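Side-chain contacts in precorrin-6y methylase (PDB 3NJR), which forms the C-terminal domain of precorrin-6Y C5,15-methyltransferase, an S-adenosylmethionine-dependent methylase and decarboxylase of cobalamin biosynthesis: residues D88-E91 with N92-N96; Y137-L140 with W141-A145; P42-A45 with L46-A50; Y100-S103 with P104-A108. All blocks are in the same frame, centred on the assembly; numbering follows the deposited sequence.

Interaction 1 (D88-E91 with N92-N96); sequences DRIE and NIQKN. With SAH (S-adenosyl-L-homocysteine), chain C.
The backbone N-H of Gln94 meets the carbonyl of Ile90 at 2.8 Å (N to O), the shortest of three i to i+4 hydrogen bonds in this part of helix 87-99. Ile93 N to Arg89 O and Lys95 N to Glu91 O continue the ladder. On the side facing the sheet, Ile90 CD1 lies 4.0 Å from Ile93 CD1, and both isoleucines rest on strand 106-110. Ile90 also runs alongside Gln94, pointing the same way, with Ile90 CG2 4.1 Å from Gln94 NE2. On the exposed flank, Glu91 and Lys95 make a long salt bridge, Glu91 OE2 to Lys95 NZ 3.6 Å. The lysine, extended beyond CG, crosses the bent Glu91 side chain, with Lys95 CE 3.4 Å from Glu91 OE2. The Arg89 guanidinium lies against the ribose of S-adenosyl-L-homocysteine, whose O3' sits over one face, 2.9 Å from Arg89 NH1. Arg89 NE is bound in a salt bridge to Asp35, while Arg86 brings a like charge close to NH1. Asp35 thus probably balances the positive charge and fixes the plane that Arg89 offers to the ribose, whereas the long, exposed Glu91-Lys95 pair probably adds little to helix stability.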
loop_
_atom_site.group_PDB
_atom_site.type_symbol
_atom_site.label_atom_id
_atom_site.label_comp_id
_atom_site.label_asym_id
_atom_site.label_seq_id
_atom_site.Cartn_x
_atom_site.Cartn_y
_atom_site.Cartn_z
ATOM N N ASP A 88 22.910 -23.315 -13.862
ATOM C CA ASP A 88 23.386 -23.079 -12.501
ATOM C C ASP A 88 22.222 -23.075 -11.516
ATOM O O ASP A 88 22.363 -23.520 -10.382
ATOM C CB ASP A 88 24.264 -21.814 -12.385
ATOM C CG ASP A 88 23.459 -20.515 -12.413
ATOM O OD1 ASP A 88 23.340 -19.860 -11.354
ATOM O OD2 ASP A 88 22.940 -20.142 -13.489
ATOM N N ARG A 89 21.065 -22.612 -11.964
ATOM C CA ARG A 89 19.871 -22.619 -11.118
ATOM C C ARG A 89 19.260 -24.012 -11.029
ATOM O O ARG A 89 18.768 -24.418 -9.968
ATOM C CB ARG A 89 18.846 -21.602 -11.609
ATOM C CG ARG A 89 19.359 -20.186 -11.559
ATOM C CD ARG A 89 18.215 -19.246 -11.682
ATOM N NE ARG A 89 18.409 -18.001 -10.952
ATOM C CZ ARG A 89 18.288 -16.788 -11.489
ATOM N NH1 ARG A 89 17.970 -16.647 -12.773
ATOM N NH2 ARG A 89 18.472 -15.706 -10.739
ATOM N N ILE A 90 19.303 -24.733 -12.147
ATOM C CA ILE A 90 18.916 -26.150 -12.192
ATOM C C ILE A 90 19.644 -26.961 -11.106
ATOM O O ILE A 90 19.050 -27.785 -10.426
ATOM C CB ILE A 90 19.156 -26.741 -13.616
ATOM C CG1 ILE A 90 17.959 -26.434 -14.530
ATOM C CG2 ILE A 90 19.521 -28.250 -13.570
ATOM C CD1 ILE A 90 16.850 -27.478 -14.514
ATOM N N GLU A 91 20.925 -26.680 -10.933
ATOM C CA GLU A 91 21.734 -27.318 -9.929
ATOM C C GLU A 91 21.180 -27.132 -8.510
ATOM O O GLU A 91 21.187 -28.086 -7.709
ATOM C CB GLU A 91 23.140 -26.768 -10.020
ATOM C CG GLU A 91 24.178 -27.701 -9.496
ATOM C CD GLU A 91 25.325 -26.946 -8.830
ATOM O OE1 GLU A 91 25.537 -25.744 -9.168
ATOM O OE2 GLU A 91 26.006 -27.558 -7.965
ATOM N N ASN A 92 20.710 -25.915 -8.209
ATOM C CA ASN A 92 20.013 -25.628 -6.947
ATOM C C ASN A 92 18.689 -26.397 -6.803
ATOM O O ASN A 92 18.393 -26.912 -5.721
ATOM C CB ASN A 92 19.768 -24.126 -6.777
ATOM C CG ASN A 92 21.038 -23.342 -6.417
ATOM O OD1 ASN A 92 21.137 -22.160 -6.731
ATOM N ND2 ASN A 92 22.000 -23.990 -5.750
ATOM N N ILE A 93 17.906 -26.472 -7.888
ATOM C CA ILE A 93 16.697 -27.309 -7.947
ATOM C C ILE A 93 17.083 -28.741 -7.626
ATOM O O ILE A 93 16.391 -29.436 -6.885
ATOM C CB ILE A 93 16.020 -27.314 -9.352
ATOM C CG1 ILE A 93 15.712 -25.894 -9.828
ATOM C CG2 ILE A 93 14.783 -28.208 -9.360
ATOM C CD1 ILE A 93 15.326 -25.813 -11.270
ATOM N N GLN A 94 18.204 -29.181 -8.175
ATOM C CA GLN A 94 18.618 -30.554 -7.988
ATOM C C GLN A 94 18.946 -30.830 -6.526
ATOM O O GLN A 94 18.593 -31.892 -6.003
ATOM C CB GLN A 94 19.801 -30.888 -8.884
ATOM C CG GLN A 94 19.702 -32.295 -9.416
ATOM C CD GLN A 94 18.597 -32.416 -10.458
ATOM O OE1 GLN A 94 17.559 -33.070 -10.221
ATOM N NE2 GLN A 94 18.806 -31.761 -11.623
ATOM N N LYS A 95 19.608 -29.872 -5.877
ATOM C CA LYS A 95 19.956 -30.010 -4.470
ATOM C C LYS A 95 18.713 -30.128 -3.596
ATOM O O LYS A 95 18.684 -30.926 -2.647
ATOM C CB LYS A 95 20.834 -28.862 -4.014
ATOM C CG LYS A 95 22.187 -28.880 -4.698
ATOM C CD LYS A 95 23.083 -27.740 -4.257
ATOM C CE LYS A 95 24.455 -27.854 -4.911
ATOM N NZ LYS A 95 25.278 -26.639 -4.614
ATOM N N ASN A 96 17.671 -29.370 -3.944
ATOM C CA ASN A 96 16.438 -29.360 -3.167
ATOM C C ASN A 96 15.663 -30.634 -3.374
ATOM O O ASN A 96 15.008 -31.118 -2.458
ATOM C CB ASN A 96 15.594 -28.149 -3.527
ATOM C CG ASN A 96 16.239 -26.858 -3.096
ATOM O OD1 ASN A 96 16.705 -26.748 -1.969
ATOM N ND2 ASN A 96 16.284 -25.877 -3.989
HETATM N N SAH C . 9.598 -19.415 -8.325
HETATM C CA SAH C . 11.073 -19.201 -8.201
HETATM C CB SAH C . 11.390 -17.709 -8.327
HETATM C CG SAH C . 12.312 -17.403 -9.513
HETATM S SD SAH C . 11.422 -16.555 -10.786
HETATM C C SAH C . 11.582 -19.781 -6.902
HETATM O O SAH C . 12.754 -20.124 -6.748
HETATM O OXT SAH C . 10.844 -19.948 -5.940
HETATM C "C5'" SAH C . 12.644 -16.212 -12.030
HETATM C "C4'" SAH C . 13.173 -17.458 -12.758
HETATM O "O4'" SAH C . 12.409 -17.809 -13.927
HETATM C "C3'" SAH C . 14.603 -17.228 -13.237
HETATM O "O3'" SAH C . 15.461 -18.185 -12.625
HETATM C "C2'" SAH C . 14.587 -17.443 -14.740
HETATM O "O2'" SAH C . 15.737 -18.150 -15.226
HETATM C "C1'" SAH C . 13.304 -18.231 -14.970
HETATM N N9 SAH C . 12.806 -18.048 -16.368
HETATM C C8 SAH C . 12.875 -16.910 -17.093
HETATM N N7 SAH C . 12.358 -17.079 -18.334
HETATM C C5 SAH C . 11.946 -18.357 -18.426
HETATM C C6 SAH C . 11.296 -19.201 -19.461
HETATM N N6 SAH C . 10.998 -18.661 -20.662
HETATM N N1 SAH C . 11.018 -20.502 -19.174
HETATM C C2 SAH C . 11.323 -21.030 -17.973
HETATM N N3 SAH C . 11.911 -20.316 -16.989
HETATM C C4 SAH C . 12.243 -18.999 -17.136
#

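Interaction 2 (Y137-L140 with W141-A145); sequences YDRL and WEWLA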
loop_
_atom_site.group_PDB
_atom_site.type_symbol
_atom_site.label_atom_id
_atom_site.label_comp_id
_atom_site.label_asym_id
_atom_site.label_seq_id
_atom_site.Cartn_x
_atom_site.Cartn_y
_atom_site.Cartn_z
ATOM N N TYR A 137 0.733 -18.062 -22.669
ATOM C CA TYR A 137 -0.678 -18.197 -22.306
ATOM C C TYR A 137 -1.597 -18.697 -23.440
ATOM O O TYR A 137 -2.543 -19.437 -23.191
ATOM C CB TYR A 137 -1.205 -16.917 -21.637
ATOM C CG TYR A 137 -0.628 -16.681 -20.250
ATOM C CD1 TYR A 137 0.258 -15.632 -20.016
ATOM C CD2 TYR A 137 -0.947 -17.516 -19.182
ATOM C CE1 TYR A 137 0.814 -15.400 -18.741
ATOM C CE2 TYR A 137 -0.398 -17.303 -17.900
ATOM C CZ TYR A 137 0.475 -16.237 -17.701
ATOM O OH TYR A 137 1.022 -16.003 -16.466
ATOM N N ASP A 138 -1.322 -18.327 -24.686
ATOM C CA ASP A 138 -2.149 -18.826 -25.797
ATOM C C ASP A 138 -1.918 -20.320 -25.937
ATOM O O ASP A 138 -2.880 -21.100 -26.034
ATOM C CB ASP A 138 -1.852 -18.097 -27.118
ATOM C CG ASP A 138 -2.136 -16.598 -27.047
ATOM O OD1 ASP A 138 -3.194 -16.218 -26.497
ATOM O OD2 ASP A 138 -1.295 -15.804 -27.543
ATOM N N ARG A 139 -0.639 -20.702 -25.917
ATOM C CA ARG A 139 -0.233 -22.112 -25.895
ATOM C C ARG A 139 -0.812 -22.871 -24.678
ATOM O O ARG A 139 -1.453 -23.916 -24.847
ATOM C CB ARG A 139 1.299 -22.232 -25.987
ATOM C CG ARG A 139 1.903 -22.772 -27.311
ATOM C CD ARG A 139 1.160 -22.381 -28.609
ATOM N NE ARG A 139 1.564 -21.060 -29.081
ATOM C CZ ARG A 139 0.742 -20.191 -29.665
ATOM N NH1 ARG A 139 -0.542 -20.487 -29.855
ATOM N NH2 ARG A 139 1.206 -19.012 -30.047
ATOM N N LEU A 140 -0.638 -22.334 -23.466
ATOM C CA LEU A 140 -1.256 -22.954 -22.293
ATOM C C LEU A 140 -2.747 -23.077 -22.519
ATOM O O LEU A 140 -3.325 -24.112 -22.205
ATOM C CB LEU A 140 -0.999 -22.178 -20.996
ATOM C CG LEU A 140 0.388 -22.163 -20.343
ATOM C CD1 LEU A 140 0.394 -21.240 -19.120
ATOM C CD2 LEU A 140 0.845 -23.553 -19.977
ATOM N N TRP A 141 -3.371 -22.047 -23.095
ATOM C CA TRP A 141 -4.817 -22.096 -23.291
ATOM C C TRP A 141 -5.302 -23.195 -24.230
ATOM O O TRP A 141 -6.387 -23.753 -24.022
ATOM C CB TRP A 141 -5.427 -20.749 -23.676
ATOM C CG TRP A 141 -6.744 -20.651 -23.006
ATOM C CD1 TRP A 141 -7.979 -20.913 -23.549
ATOM C CD2 TRP A 141 -6.963 -20.391 -21.618
ATOM N NE1 TRP A 141 -8.962 -20.789 -22.582
ATOM C CE2 TRP A 141 -8.364 -20.468 -21.390
ATOM C CE3 TRP A 141 -6.110 -20.084 -20.543
ATOM C CZ2 TRP A 141 -8.930 -20.250 -20.130
ATOM C CZ3 TRP A 141 -6.670 -19.855 -19.297
ATOM C CH2 TRP A 141 -8.072 -19.942 -19.099
ATOM N N GLU A 142 -4.490 -23.497 -25.249
ATOM C CA GLU A 142 -4.800 -24.537 -26.234
ATOM C C GLU A 142 -4.534 -25.936 -25.702
ATOM O O GLU A 142 -5.287 -26.869 -26.016
ATOM C CB GLU A 142 -3.967 -24.347 -27.500
ATOM C CG GLU A 142 -4.436 -23.261 -28.439
ATOM C CD GLU A 142 -3.287 -22.586 -29.189
ATOM O OE1 GLU A 142 -2.206 -23.199 -29.358
ATOM O OE2 GLU A 142 -3.463 -21.421 -29.609
ATOM N N TRP A 143 -3.467 -26.079 -24.912
ATOM C CA TRP A 143 -2.991 -27.403 -24.475
ATOM C C TRP A 143 -3.690 -28.013 -23.272
ATOM O O TRP A 143 -3.832 -29.229 -23.190
ATOM C CB TRP A 143 -1.496 -27.353 -24.187
ATOM C CG TRP A 143 -0.692 -26.960 -25.367
ATOM C CD1 TRP A 143 -1.132 -26.838 -26.664
ATOM C CD2 TRP A 143 0.703 -26.649 -25.386
ATOM N NE1 TRP A 143 -0.099 -26.452 -27.474
ATOM C CE2 TRP A 143 1.043 -26.340 -26.723
ATOM C CE3 TRP A 143 1.699 -26.598 -24.407
ATOM C CZ2 TRP A 143 2.344 -25.996 -27.107
ATOM C CZ3 TRP A 143 3.001 -26.262 -24.793
ATOM C CH2 TRP A 143 3.304 -25.958 -26.130
ATOM N N LEU A 144 -4.131 -27.158 -22.356
ATOM C CA LEU A 144 -4.527 -27.560 -21.015
ATOM C C LEU A 144 -5.913 -28.144 -20.948
ATOM O O LEU A 144 -6.847 -27.634 -21.550
ATOM C CB LEU A 144 -4.413 -26.374 -20.050
ATOM C CG LEU A 144 -3.259 -26.230 -19.038
ATOM C CD1 LEU A 144 -1.942 -26.943 -19.373
ATOM C CD2 LEU A 144 -3.003 -24.754 -18.744
ATOM N N ALA A 145 -6.030 -29.238 -20.209
ATOM C CA ALA A 145 -7.318 -29.810 -19.855
ATOM C C ALA A 145 -8.186 -28.741 -19.168
ATOM O O ALA A 145 -7.718 -28.029 -18.270
ATOM C CB ALA A 145 -7.112 -31.024 -18.934
#
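Arg139 lays its aliphatic stem across the indole of Trp143, one helical turn further along helix 134-143. Arg139 CB stands 4.1 Å from the centroid of the six-membered ring of Trp143 and only 13° off its normal, a CH-pi contact over the face, and Arg139 CG sits above the CZ2 corner. The Arg139 carbonyl oxygen also lies over a face, 3.2 Å above the ring plane and offset toward the rim, while it accepts the N-H of Trp143. This stack is close but partly exposed. The tight, buried part is formed by the leucines: Leu140 CB touches Leu144 CD2 at 4.0 Å, and both pack on strand 125-128. The solvent side is looser. There Arg139 and Glu142 run side by side, the arginine bent at chi2 (35°) and chi3 so that its head doubles back beside the carboxylate. Arg139 NH1 reaches Glu142 OE2 at 3.1 Å in a salt bridge and gives a weak hydrogen bond to Glu142 OE1 at 3.2 Å. The carboxylate meets the guanidinium at its edge, with the two planes 33° apart. Since a single nitrogen serves both oxygens and Glu142 is exposed, the ion pair is probably adaptable, whereas the buried leucine packing is probably firmer.

Interaction 3 (P42-A45 with L46-A50); sequences PMRA and LTLAA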
loop_
_atom_site.group_PDB
_atom_site.type_symbol
_atom_site.label_atom_id
_atom_site.label_comp_id
_atom_site.label_asym_id
_atom_site.label_seq_id
_atom_site.Cartn_x
_atom_site.Cartn_y
_atom_site.Cartn_z
ATOM N N PRO A 42 6.659 -15.393 2.580
ATOM C CA PRO A 42 5.224 -15.071 2.647
ATOM C C PRO A 42 4.519 -15.143 1.278
ATOM O O PRO A 42 3.324 -15.459 1.201
ATOM C CB PRO A 42 5.210 -13.629 3.180
ATOM C CG PRO A 42 6.578 -13.417 3.774
ATOM C CD PRO A 42 7.484 -14.209 2.892
ATOM N N MET A 43 5.246 -14.854 0.204
ATOM C CA MET A 43 4.643 -14.942 -1.116
ATOM C C MET A 43 4.469 -16.412 -1.489
ATOM O O MET A 43 3.464 -16.791 -2.111
ATOM C CB MET A 43 5.432 -14.158 -2.165
ATOM C CG MET A 43 4.736 -14.052 -3.547
ATOM S SD MET A 43 3.292 -12.913 -3.705
ATOM C CE MET A 43 3.995 -11.389 -3.056
ATOM N N ARG A 44 5.431 -17.236 -1.068
ATOM C CA ARG A 44 5.347 -18.667 -1.296
ATOM C C ARG A 44 4.151 -19.288 -0.576
ATOM O O ARG A 44 3.479 -20.172 -1.128
ATOM C CB ARG A 44 6.630 -19.385 -0.905
ATOM C CG ARG A 44 6.872 -20.610 -1.741
ATOM C CD ARG A 44 8.236 -21.243 -1.528
ATOM N NE ARG A 44 9.256 -20.308 -1.063
ATOM C CZ ARG A 44 9.589 -20.147 0.218
ATOM N NH1 ARG A 44 8.961 -20.846 1.158
ATOM N NH2 ARG A 44 10.545 -19.295 0.562
ATOM N N ALA A 45 3.859 -18.817 0.631
ATOM C CA ALA A 45 2.628 -19.231 1.286
ATOM C C ALA A 45 1.399 -18.856 0.454
ATOM O O ALA A 45 0.511 -19.690 0.247
ATOM C CB ALA A 45 2.532 -18.659 2.696
ATOM N N LEU A 46 1.348 -17.623 -0.049
ATOM C CA LEU A 46 0.138 -17.159 -0.759
ATOM C C LEU A 46 -0.107 -17.974 -2.016
ATOM O O LEU A 46 -1.253 -18.371 -2.312
ATOM C CB LEU A 46 0.200 -15.683 -1.112
ATOM C CG LEU A 46 -0.014 -14.753 0.068
ATOM C CD1 LEU A 46 0.433 -13.342 -0.309
ATOM C CD2 LEU A 46 -1.468 -14.771 0.568
ATOM N N THR A 47 0.984 -18.210 -2.735
ATOM C CA THR A 47 0.974 -18.944 -3.983
ATOM C C THR A 47 0.495 -20.385 -3.753
ATOM O O THR A 47 -0.521 -20.820 -4.323
ATOM C CB THR A 47 2.373 -18.913 -4.590
ATOM O OG1 THR A 47 2.735 -17.550 -4.833
ATOM C CG2 THR A 47 2.431 -19.697 -5.879
ATOM N N LEU A 48 1.179 -21.119 -2.884
ATOM C CA LEU A 48 0.679 -22.444 -2.546
ATOM C C LEU A 48 -0.766 -22.477 -2.085
ATOM O O LEU A 48 -1.507 -23.383 -2.474
ATOM C CB LEU A 48 1.634 -23.217 -1.639
ATOM C CG LEU A 48 2.623 -23.822 -2.639
ATOM C CD1 LEU A 48 3.889 -22.987 -2.781
ATOM C CD2 LEU A 48 2.945 -25.203 -2.246
ATOM N N ALA A 49 -1.199 -21.482 -1.323
ATOM C CA ALA A 49 -2.625 -21.393 -0.977
ATOM C C ALA A 49 -3.516 -21.347 -2.237
ATOM O O ALA A 49 -4.547 -22.046 -2.316
ATOM C CB ALA A 49 -2.886 -20.201 -0.078
ATOM N N ALA A 50 -3.106 -20.555 -3.225
ATOM C CA ALA A 50 -3.823 -20.472 -4.497
ATOM C C ALA A 50 -3.730 -21.779 -5.311
ATOM O O ALA A 50 -4.685 -22.171 -5.982
ATOM C CB ALA A 50 -3.290 -19.286 -5.328
#
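Side by side and pointing the same way, Arg44 and Leu48 line one flank of helix 41-51, which precedes the first strand of the class I methyltransferase-like, Rossmann-type fold. Arg44 CG lies 4.0 Å from Leu48 CD1, so the two side chains touch through their apolar parts and press together on helix 68-75. Arg44 then bends at chi3. Its guanidinium leaves this contact for the carbonyls of Arg27 and Thr39 and for a salt bridge with Glu72; the nearest atoms of the side chain and the bound S-adenosyl-L-homocysteine are about 5 Å apart. Round the helix, Met43 and Leu46 are more loosely apposed, with Met43 SD 4.5 Å from Leu46 CD1. A further face, carrying Pro42, Ala45, Leu46 and Ala49, packs against a second subunit, where Leu46 meets Pro42 of that subunit. Thr47 is buried, its OG1 beside its own backbone N (chi1 -60°), which swings the hydroxyl back toward the preceding turn. There Met43 O is gripped twice by one residue: Thr47 N at 2.9 Å, almost straight on, and Thr47 OG1, also at 2.9 Å, from 40° above the carbonyl plane.

Interaction 4 (Y100-S103 with P104-A108); sequences YGLS and PRMRA
The flat group at the centre of this turn is the carbonyl of Leu102, which faces the backbone N-H groups of Arg105 and Met106. Met106 N approaches nearly along the C=O axis and forms a hydrogen bond to Leu102 O at 2.6 Å, whereas Arg105 N, 2.7 Å from Leu102 O, makes a weak one (125° at the hydrogen). The puckered ring of Pro104 has Ser103 OG at its side, 3.2 Å from Pro104 CD. That position follows from chi1 of Ser103 (69°), which turns OG back over the backbone, next to the proline ring. Within the turn, Leu102 CB packs on Met106 CB at 4.0 Å, and on another flank Leu102 CD2 touches Arg105 CD, also at 4.0 Å, the two side chains crossing at a slant. Met106, extended along its length, continues inward to Ile97 and helix 68-75, while Arg105 already pairs by its backbone with Ala80. Gly101, with phi of 50°, is the C-prime residue of a Schellman motif, Leu102 N bonding to Ile97 O and Gly101 N to Asp98 O. This motif ends helix 87-99, and a single compact turn leads into strand 106-110, outermost in this chain's sheet, closing a beta-alpha-beta unit of the Rossmann-type methyltransferase fold.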
loop_
_atom_site.group_PDB
_atom_site.type_symbol
_atom_site.label_atom_id
_atom_site.label_comp_id
_atom_site.label_asym_id
_atom_site.label_seq_id
_atom_site.Cartn_x
_atom_site.Cartn_y
_atom_site.Cartn_z
ATOM N N TYR A 100 15.364 -33.151 0.131
ATOM C CA TYR A 100 14.041 -33.527 0.615
ATOM C C TYR A 100 13.582 -34.889 0.104
ATOM O O TYR A 100 12.434 -35.288 0.308
ATOM C CB TYR A 100 13.035 -32.430 0.264
ATOM C CG TYR A 100 13.277 -31.146 1.031
ATOM C CD1 TYR A 100 14.066 -30.114 0.492
ATOM C CD2 TYR A 100 12.745 -30.973 2.313
ATOM C CE1 TYR A 100 14.313 -28.942 1.221
ATOM C CE2 TYR A 100 12.971 -29.808 3.041
ATOM C CZ TYR A 100 13.751 -28.804 2.499
ATOM O OH TYR A 100 13.958 -27.671 3.238
ATOM N N GLY A 101 14.500 -35.602 -0.544
ATOM C CA GLY A 101 14.227 -36.922 -1.089
ATOM C C GLY A 101 12.959 -36.933 -1.916
ATOM O O GLY A 101 12.069 -37.768 -1.691
ATOM N N LEU A 102 12.886 -35.999 -2.862
ATOM C CA LEU A 102 11.721 -35.835 -3.721
ATOM C C LEU A 102 11.877 -36.386 -5.153
ATOM O O LEU A 102 10.980 -36.202 -5.971
ATOM C CB LEU A 102 11.289 -34.360 -3.746
ATOM C CG LEU A 102 10.727 -33.789 -2.428
ATOM C CD1 LEU A 102 10.724 -32.277 -2.456
ATOM C CD2 LEU A 102 9.336 -34.325 -2.102
ATOM N N SER A 103 12.984 -37.086 -5.441
ATOM C CA SER A 103 13.275 -37.543 -6.809
ATOM C C SER A 103 12.203 -38.448 -7.429
ATOM O O SER A 103 11.921 -38.326 -8.627
ATOM C CB SER A 103 14.676 -38.154 -6.955
ATOM O OG SER A 103 14.780 -39.386 -6.269
ATOM N N PRO A 104 11.590 -39.345 -6.634
ATOM C CA PRO A 104 10.412 -39.992 -7.217
ATOM C C PRO A 104 9.297 -38.989 -7.614
ATOM O O PRO A 104 8.645 -39.174 -8.630
ATOM C CB PRO A 104 9.914 -40.896 -6.078
ATOM C CG PRO A 104 10.452 -40.235 -4.803
ATOM C CD PRO A 104 11.815 -39.753 -5.236
ATOM N N ARG A 105 9.095 -37.946 -6.817
ATOM C CA ARG A 105 7.964 -37.027 -6.949
ATOM C C ARG A 105 8.249 -35.805 -7.846
ATOM O O ARG A 105 7.327 -35.225 -8.414
ATOM C CB ARG A 105 7.587 -36.507 -5.559
ATOM C CG ARG A 105 6.794 -37.452 -4.698
ATOM C CD ARG A 105 6.396 -36.748 -3.385
ATOM N NE ARG A 105 5.058 -37.087 -2.879
ATOM C CZ ARG A 105 4.112 -37.786 -3.525
ATOM N NH1 ARG A 105 4.304 -38.275 -4.751
ATOM N NH2 ARG A 105 2.942 -38.006 -2.932
ATOM N N MET A 106 9.517 -35.409 -7.943
ATOM C CA MET A 106 9.880 -34.130 -8.533
ATOM C C MET A 106 10.991 -34.233 -9.577
ATOM O O MET A 106 12.051 -34.792 -9.299
ATOM C CB MET A 106 10.247 -33.160 -7.416
ATOM C CG MET A 106 10.830 -31.829 -7.847
ATOM S SD MET A 106 10.602 -30.581 -6.553
ATOM C CE MET A 106 11.778 -29.308 -7.040
ATOM N N ARG A 107 10.732 -33.690 -10.770
ATOM C CA ARG A 107 11.680 -33.675 -11.898
ATOM C C ARG A 107 12.174 -32.274 -12.270
ATOM O O ARG A 107 11.402 -31.328 -12.313
ATOM C CB ARG A 107 10.989 -34.210 -13.157
ATOM C CG ARG A 107 11.248 -35.627 -13.535
ATOM C CD ARG A 107 10.340 -36.011 -14.713
ATOM N NE ARG A 107 10.769 -35.415 -15.989
ATOM C CZ ARG A 107 10.054 -35.443 -17.114
ATOM N NH1 ARG A 107 8.858 -36.022 -17.140
ATOM N NH2 ARG A 107 10.539 -34.883 -18.225
ATOM N N ALA A 108 13.443 -32.142 -12.615
ATOM C CA ALA A 108 13.877 -30.888 -13.230
ATOM C C ALA A 108 14.040 -31.065 -14.725
ATOM O O ALA A 108 14.562 -32.080 -15.179
ATOM C CB ALA A 108 15.159 -30.398 -12.618
#

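In the fold
From the N terminus, the contacts run in series as interactions 3, 1, 4 and 2; each lies within one continuous segment, so none closes a long loop and none nests within or crosses another. Interaction 3 belongs to the helix before the first sheet strand and also borders the second subunit. Interactions 1 and 4 are the only pair in touch: Ile90 and Ile93 pack on Ala108, joining helix 87-99 to strand 106-110, outermost in this chain's sheet. Interaction 2 lies further on, between strands 125-128 and 149-154, its centre about 27 Å from that of interaction 1. The four thus mark three of the helices and one helix-to-strand turn round the sheet.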